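Local coordinates for protein Two-component sensor histidine kinase (Nostoc sp., PDB 6OZB) that probably senses light through a bilin held in its GAF domain, here phycoerythrobilin, and passes the signal on as a two-component histidine kinase, at residues A92-I104 with I112-E124. The protein carries 1 engineered substitution. Numbering follows the deposited sequence.
Sequences ARELLVKSKVRSI and IGQSPVHDLETGE. With PEB (phycoerythrobilin), chain F.
Arg102 and Ile104 pair with Ser115 and Gly113 as antiparallel hydrogen-bonded pairs, with Ser103 and Gln114 a non-hydrogen-bonded pair between them, and the axes of strands 102-104 and 112-115 run at 160°. Arg102 ties the hairpin a second time through its side chain. Bent at chi2 (82°) and chi3 (56°), it folds across to Ser115 on the partner strand and meets it side-on, so that NE donates to Ser115 O at 2.8 Å and NH2 to Ser115 OG at 2.9 Å, both acceptors lying near the guanidinium plane. Ser115 O thus takes two N-H groups, Arg102 N and NE, from opposite faces of its carbonyl plane. Val117 CG2 sits over one guanidinium face, 3.6 Å from Arg102 CD, while NH1 reaches Gln185 of helix 178-201. A leucine in place of Arg102 would probably leave Ser115 OG and Gln185 without these donors and Val117 without its flat partner.

This hairpin belongs to the antiparallel sheet of the GAF fold, and helix 90-99 leads into it through Lys100, whose positive phi turns the chain out of the helix. The Ser103 and Gln114 side chains lie on the face opposite that of Arg102, Ser115 and Ile104, where Ser103 and Ile112 line the bilin pocket. A small serine lets a propionate carboxylate of the bilin come close, Ser103 CB lying 3.3 Å from PEB O1C, yet its OG still accepts a nearly straight bond from Gln114 NE2 (2.9 Å). The amide suits this bridging place because its other end, OE1, accepts from Arg133, which also bonds the chromophore. Val101 CG2 packs on Gln114 CB at 3.5 Å, and Leu95 CD1, crossing the glutamine at about a right angle, meets OE1 at 3.5 Å. Ile112 CD1 reaches both Ser103 CB and, at 3.6 Å, PEB O1B.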
loop_
_atom_site.group_PDB
_atom_site.type_symbol
_atom_site.label_atom_id
_atom_site.label_comp_id
_atom_site.label_asym_id
_atom_site.label_seq_id
_atom_site.Cartn_x
_atom_site.Cartn_y
_atom_site.Cartn_z
ATOM N N ALA C 92 -17.046 -3.816 -6.323
ATOM C CA ALA C 92 -16.831 -2.377 -6.221
ATOM C C ALA C 92 -18.072 -1.688 -5.698
ATOM O O ALA C 92 -17.983 -0.791 -4.866
ATOM C CB ALA C 92 -16.451 -1.806 -7.571
ATOM N N ARG C 93 -19.231 -2.108 -6.195
ATOM C CA ARG C 93 -20.485 -1.462 -5.829
ATOM C C ARG C 93 -20.760 -1.672 -4.348
ATOM O O ARG C 93 -21.174 -0.753 -3.648
ATOM C CB ARG C 93 -21.631 -2.000 -6.687
ATOM C CG ARG C 93 -22.916 -1.182 -6.608
ATOM C CD ARG C 93 -23.934 -1.646 -7.636
ATOM N NE ARG C 93 -23.472 -1.487 -9.022
ATOM C CZ ARG C 93 -23.810 -0.475 -9.823
ATOM N NH1 ARG C 93 -24.605 0.499 -9.396
ATOM N NH2 ARG C 93 -23.349 -0.436 -11.064
ATOM N N GLU C 94 -20.466 -2.870 -3.862
ATOM C CA GLU C 94 -20.666 -3.180 -2.455
ATOM C C GLU C 94 -19.791 -2.318 -1.552
ATOM O O GLU C 94 -20.205 -1.963 -0.454
ATOM C CB GLU C 94 -20.378 -4.648 -2.187
ATOM C CG GLU C 94 -20.726 -5.070 -0.776
ATOM C CD GLU C 94 -20.480 -6.539 -0.534
ATOM O OE1 GLU C 94 -21.279 -7.147 0.207
ATOM O OE2 GLU C 94 -19.494 -7.085 -1.083
ATOM N N LEU C 95 -18.565 -2.024 -1.982
ATOM C CA LEU C 95 -17.707 -1.137 -1.195
ATOM C C LEU C 95 -18.292 0.245 -1.090
ATOM O O LEU C 95 -18.188 0.887 -0.043
ATOM C CB LEU C 95 -16.305 -1.025 -1.780
ATOM C CG LEU C 95 -15.429 -2.260 -1.670
ATOM C CD1 LEU C 95 -14.058 -1.973 -2.255
ATOM C CD2 LEU C 95 -15.342 -2.686 -0.219
ATOM N N LEU C 96 -18.871 0.714 -2.188
ATOM C CA LEU C 96 -19.540 2.009 -2.205
ATOM C C LEU C 96 -20.723 2.005 -1.226
ATOM O O LEU C 96 -20.834 2.886 -0.379
ATOM C CB LEU C 96 -19.984 2.356 -3.637
ATOM C CG LEU C 96 -18.866 2.682 -4.628
ATOM C CD1 LEU C 96 -19.377 2.675 -6.037
ATOM C CD2 LEU C 96 -18.277 4.031 -4.309
ATOM N N VAL C 97 -21.583 0.993 -1.326
ATOM C CA VAL C 97 -22.839 0.945 -0.551
ATOM C C VAL C 97 -22.610 0.703 0.940
ATOM O O VAL C 97 -23.200 1.382 1.770
ATOM C CB VAL C 97 -23.792 -0.146 -1.090
ATOM C CG1 VAL C 97 -24.979 -0.367 -0.139
ATOM C CG2 VAL C 97 -24.275 0.219 -2.486
ATOM N N LYS C 98 -21.771 -0.283 1.264
ATOM C CA LYS C 98 -21.554 -0.727 2.645
ATOM C C LYS C 98 -20.454 0.027 3.393
ATOM O O LYS C 98 -20.573 0.251 4.588
ATOM C CB LYS C 98 -21.236 -2.231 2.653
ATOM C CG LYS C 98 -22.385 -3.110 2.172
ATOM C CD LYS C 98 -23.536 -3.089 3.178
ATOM C CE LYS C 98 -24.680 -4.007 2.784
ATOM N NZ LYS C 98 -25.377 -3.503 1.569
ATOM N N SER C 99 -19.387 0.427 2.709
ATOM C CA SER C 99 -18.303 1.134 3.386
ATOM C C SER C 99 -18.223 2.615 3.018
ATOM O O SER C 99 -17.421 3.345 3.597
ATOM C CB SER C 99 -16.970 0.460 3.093
ATOM O OG SER C 99 -16.985 -0.865 3.589
ATOM N N LYS C 100 -19.054 3.056 2.074
ATOM C CA LYS C 100 -18.998 4.416 1.591
ATOM C C LYS C 100 -17.560 4.793 1.228
ATOM O O LYS C 100 -17.079 5.877 1.546
ATOM C CB LYS C 100 -19.578 5.374 2.640
ATOM C CG LYS C 100 -20.972 4.968 3.091
ATOM C CD LYS C 100 -21.724 6.150 3.675
ATOM C CE LYS C 100 -23.182 5.801 4.024
ATOM N NZ LYS C 100 -23.396 4.341 4.223
ATOM N N VAL C 101 -16.879 3.875 0.560
ATOM C CA VAL C 101 -15.487 4.058 0.229
ATOM C C VAL C 101 -15.248 5.258 -0.718
ATOM O O VAL C 101 -16.046 5.518 -1.625
ATOM C CB VAL C 101 -14.930 2.751 -0.397
ATOM C CG1 VAL C 101 -15.347 2.618 -1.853
ATOM C CG2 VAL C 101 -13.446 2.708 -0.281
ATOM N N ARG C 102 -14.157 5.981 -0.469
ATOM C CA ARG C 102 -13.611 6.988 -1.374
ATOM C C ARG C 102 -12.405 6.333 -2.020
ATOM O O ARG C 102 -11.654 5.647 -1.339
ATOM C CB ARG C 102 -13.236 8.265 -0.634
ATOM C CG ARG C 102 -14.441 8.986 0.041
ATOM C CD ARG C 102 -14.815 8.391 1.380
ATOM N NE ARG C 102 -13.702 8.374 2.321
ATOM C CZ ARG C 102 -13.350 9.394 3.099
ATOM N NH1 ARG C 102 -13.993 10.560 3.042
ATOM N NH2 ARG C 102 -12.319 9.260 3.901
ATOM N N SER C 103 -12.229 6.523 -3.326
ATOM C CA SER C 103 -11.197 5.801 -4.070
ATOM C C SER C 103 -10.324 6.724 -4.890
ATOM O O SER C 103 -10.839 7.587 -5.582
ATOM C CB SER C 103 -11.830 4.795 -5.015
ATOM O OG SER C 103 -12.585 3.807 -4.346
ATOM N N ILE C 104 -9.007 6.511 -4.804
ATOM C CA ILE C 104 -8.004 7.226 -5.579
ATOM C C ILE C 104 -7.274 6.238 -6.485
ATOM O O ILE C 104 -6.584 5.378 -5.978
ATOM C CB ILE C 104 -6.959 7.895 -4.663
ATOM C CG1 ILE C 104 -7.605 8.885 -3.687
ATOM C CG2 ILE C 104 -5.853 8.537 -5.483
ATOM C CD1 ILE C 104 -6.757 9.149 -2.435
ATOM N N ILE C 112 -4.779 1.532 -6.409
ATOM C CA ILE C 112 -5.994 2.259 -6.011
ATOM C C ILE C 112 -5.956 2.368 -4.497
ATOM O O ILE C 112 -5.626 1.401 -3.810
ATOM C CB ILE C 112 -7.283 1.548 -6.473
ATOM C CG1 ILE C 112 -8.516 2.313 -5.962
ATOM C CG2 ILE C 112 -7.332 0.110 -5.966
ATOM C CD1 ILE C 112 -9.869 1.779 -6.546
ATOM N N GLY C 113 -6.243 3.556 -3.986
ATOM C CA GLY C 113 -6.241 3.807 -2.569
ATOM C C GLY C 113 -7.661 4.001 -2.111
ATOM O O GLY C 113 -8.397 4.789 -2.707
ATOM N N GLN C 114 -8.034 3.333 -1.029
ATOM C CA GLN C 114 -9.414 3.366 -0.592
ATOM C C GLN C 114 -9.497 3.685 0.868
ATOM O O GLN C 114 -8.696 3.215 1.697
ATOM C CB GLN C 114 -10.096 2.043 -0.930
ATOM C CG GLN C 114 -10.307 1.932 -2.453
ATOM C CD GLN C 114 -11.138 0.748 -2.878
ATOM O OE1 GLN C 114 -10.940 -0.382 -2.420
ATOM N NE2 GLN C 114 -12.110 1.008 -3.756
ATOM N N SER C 115 -10.465 4.534 1.175
ATOM C CA SER C 115 -10.651 5.030 2.528
ATOM C C SER C 115 -12.130 4.965 2.838
ATOM O O SER C 115 -12.910 5.654 2.195
ATOM C CB SER C 115 -10.130 6.464 2.662
ATOM O OG SER C 115 -10.435 6.998 3.920
ATOM N N PRO C 116 -12.533 4.085 3.762
ATOM C CA PRO C 116 -13.922 4.077 4.203
ATOM C C PRO C 116 -14.189 5.261 5.097
ATOM O O PRO C 116 -13.245 5.792 5.696
ATOM C CB PRO C 116 -14.039 2.777 5.015
ATOM C CG PRO C 116 -12.812 2.004 4.718
ATOM C CD PRO C 116 -11.772 3.003 4.405
ATOM N N VAL C 117 -15.451 5.665 5.185
ATOM C CA VAL C 117 -15.877 6.635 6.181
ATOM C C VAL C 117 -16.224 5.832 7.427
ATOM O O VAL C 117 -15.915 6.221 8.556
ATOM C CB VAL C 117 -17.078 7.451 5.713
ATOM C CG1 VAL C 117 -17.518 8.412 6.808
ATOM C CG2 VAL C 117 -16.720 8.215 4.463
ATOM N N HIS C 118 -16.870 4.696 7.177
ATOM C CA HIS C 118 -17.329 3.752 8.191
ATOM C C HIS C 118 -17.377 2.411 7.451
ATOM O O HIS C 118 -17.911 2.348 6.345
ATOM C CB HIS C 118 -18.667 4.221 8.779
ATOM C CG HIS C 118 -18.511 5.284 9.825
ATOM N ND1 HIS C 118 -17.402 5.364 10.640
ATOM C CD2 HIS C 118 -19.291 6.343 10.150
ATOM C CE1 HIS C 118 -17.522 6.403 11.447
ATOM N NE2 HIS C 118 -18.658 7.015 11.170
ATOM N N ASP C 119 -16.871 1.340 8.062
ATOM C CA ASP C 119 -16.373 0.203 7.285
ATOM C C ASP C 119 -17.122 -1.141 7.397
ATOM O O ASP C 119 -17.973 -1.437 6.556
ATOM C CB ASP C 119 -14.899 -0.012 7.683
ATOM C CG ASP C 119 -14.091 -0.730 6.617
ATOM O OD1 ASP C 119 -14.679 -1.196 5.621
ATOM O OD2 ASP C 119 -12.857 -0.832 6.786
ATOM N N LEU C 120 -16.816 -1.948 8.411
ATOM C CA LEU C 120 -17.085 -3.392 8.343
ATOM C C LEU C 120 -18.551 -3.802 8.551
ATOM O O LEU C 120 -19.308 -3.142 9.268
ATOM C CB LEU C 120 -16.200 -4.128 9.360
ATOM C CG LEU C 120 -15.012 -4.886 8.746
ATOM C CD1 LEU C 120 -13.972 -5.249 9.794
ATOM C CD2 LEU C 120 -15.492 -6.136 8.028
ATOM N N GLU C 121 -18.919 -4.914 7.911
ATOM C CA GLU C 121 -20.291 -5.432 7.899
ATOM C C GLU C 121 -20.787 -5.842 9.287
ATOM O O GLU C 121 -20.051 -6.476 10.048
ATOM C CB GLU C 121 -20.395 -6.634 6.946
ATOM C CG GLU C 121 -20.238 -6.298 5.456
ATOM C CD GLU C 121 -18.792 -6.070 5.030
ATOM O OE1 GLU C 121 -17.874 -6.541 5.733
ATOM O OE2 GLU C 121 -18.576 -5.419 3.986
ATOM N N THR C 122 -22.044 -5.491 9.577
ATOM C CA THR C 122 -22.709 -5.718 10.875
ATOM C C THR C 122 -21.740 -5.786 12.059
ATOM O O THR C 122 -21.863 -6.640 12.940
ATOM C CB THR C 122 -23.574 -7.012 10.856
ATOM O OG1 THR C 122 -22.766 -8.144 10.508
ATOM C CG2 THR C 122 -24.723 -6.880 9.862
ATOM N N GLY C 123 -20.775 -4.872 12.056
ATOM C CA GLY C 123 -19.825 -4.720 13.142
ATOM C C GLY C 123 -19.530 -3.242 13.280
ATOM O O GLY C 123 -20.095 -2.436 12.540
ATOM N N GLU C 124 -18.656 -2.871 14.210
ATOM C CA GLU C 124 -18.348 -1.460 14.403
ATOM C C GLU C 124 -17.655 -0.893 13.174
ATOM O O GLU C 124 -16.637 -1.416 12.713
ATOM C CB GLU C 124 -17.475 -1.237 15.638
ATOM C CG GLU C 124 -17.185 0.238 15.901
ATOM C CD GLU C 124 -16.683 0.495 17.308
ATOM O OE1 GLU C 124 -15.461 0.373 17.537
ATOM O OE2 GLU C 124 -17.512 0.819 18.186
HETATM C CHC PEB F . -16.707 3.658 -13.398
HETATM N NC PEB F . -15.467 1.741 -12.310
HETATM C C1C PEB F . -15.006 1.362 -11.087
HETATM C C2C PEB F . -15.289 2.335 -10.161
HETATM C C3C PEB F . -15.952 3.352 -10.812
HETATM C C4C PEB F . -16.060 2.963 -12.166
HETATM C CMC PEB F . -16.440 4.584 -10.072
HETATM C CAC PEB F . -14.888 2.217 -8.652
HETATM C CBC PEB F . -13.402 2.468 -8.463
HETATM C CGC PEB F . -13.158 3.955 -8.498
HETATM O O1C PEB F . -13.762 4.683 -7.660
HETATM O O2C PEB F . -12.358 4.466 -9.338
HETATM N ND PEB F . -15.708 5.851 -13.085
HETATM C C1D PEB F . -17.003 5.056 -13.165
HETATM C C2D PEB F . -17.657 5.614 -14.339
HETATM C C3D PEB F . -16.888 6.588 -14.937
HETATM C C4D PEB F . -15.686 6.814 -14.221
HETATM C CMD PEB F . -19.001 5.067 -14.893
HETATM C CAD PEB F . -17.251 7.261 -16.273
HETATM C CBD PEB F . -17.071 8.612 -16.400
HETATM O OD PEB F . -14.799 7.622 -14.453
HETATM N NA PEB F . -15.056 -1.753 -15.920
HETATM C C1A PEB F . -15.470 -1.682 -17.278
HETATM C C2A PEB F . -15.574 -3.075 -17.842
HETATM C C3A PEB F . -15.216 -4.041 -16.723
HETATM C C4A PEB F . -14.892 -3.134 -15.519
HETATM C CMA PEB F . -16.977 -3.363 -18.464
HETATM C CBA PEB F . -14.205 -5.919 -18.161
HETATM O OA PEB F . -15.718 -0.640 -17.862
HETATM C CHA PEB F . -14.429 -3.629 -14.336
HETATM C CAA PEB F . -14.037 -4.994 -16.940
HETATM N NB PEB F . -14.598 -1.376 -12.846
HETATM C C1B PEB F . -14.176 -2.758 -13.109
HETATM C C2B PEB F . -13.447 -3.293 -11.984
HETATM C C3B PEB F . -13.388 -2.256 -10.998
HETATM C C4B PEB F . -14.110 -1.034 -11.500
HETATM C CHB PEB F . -14.221 0.098 -10.731
HETATM C CMB PEB F . -12.879 -4.673 -11.900
HETATM C CAB PEB F . -12.712 -2.351 -9.646
HETATM C CBB PEB F . -11.335 -1.731 -9.744
HETATM C CGB PEB F . -10.671 -2.023 -8.397
HETATM O O1B PEB F . -11.165 -1.487 -7.361
HETATM O O2B PEB F . -9.688 -2.801 -8.333
#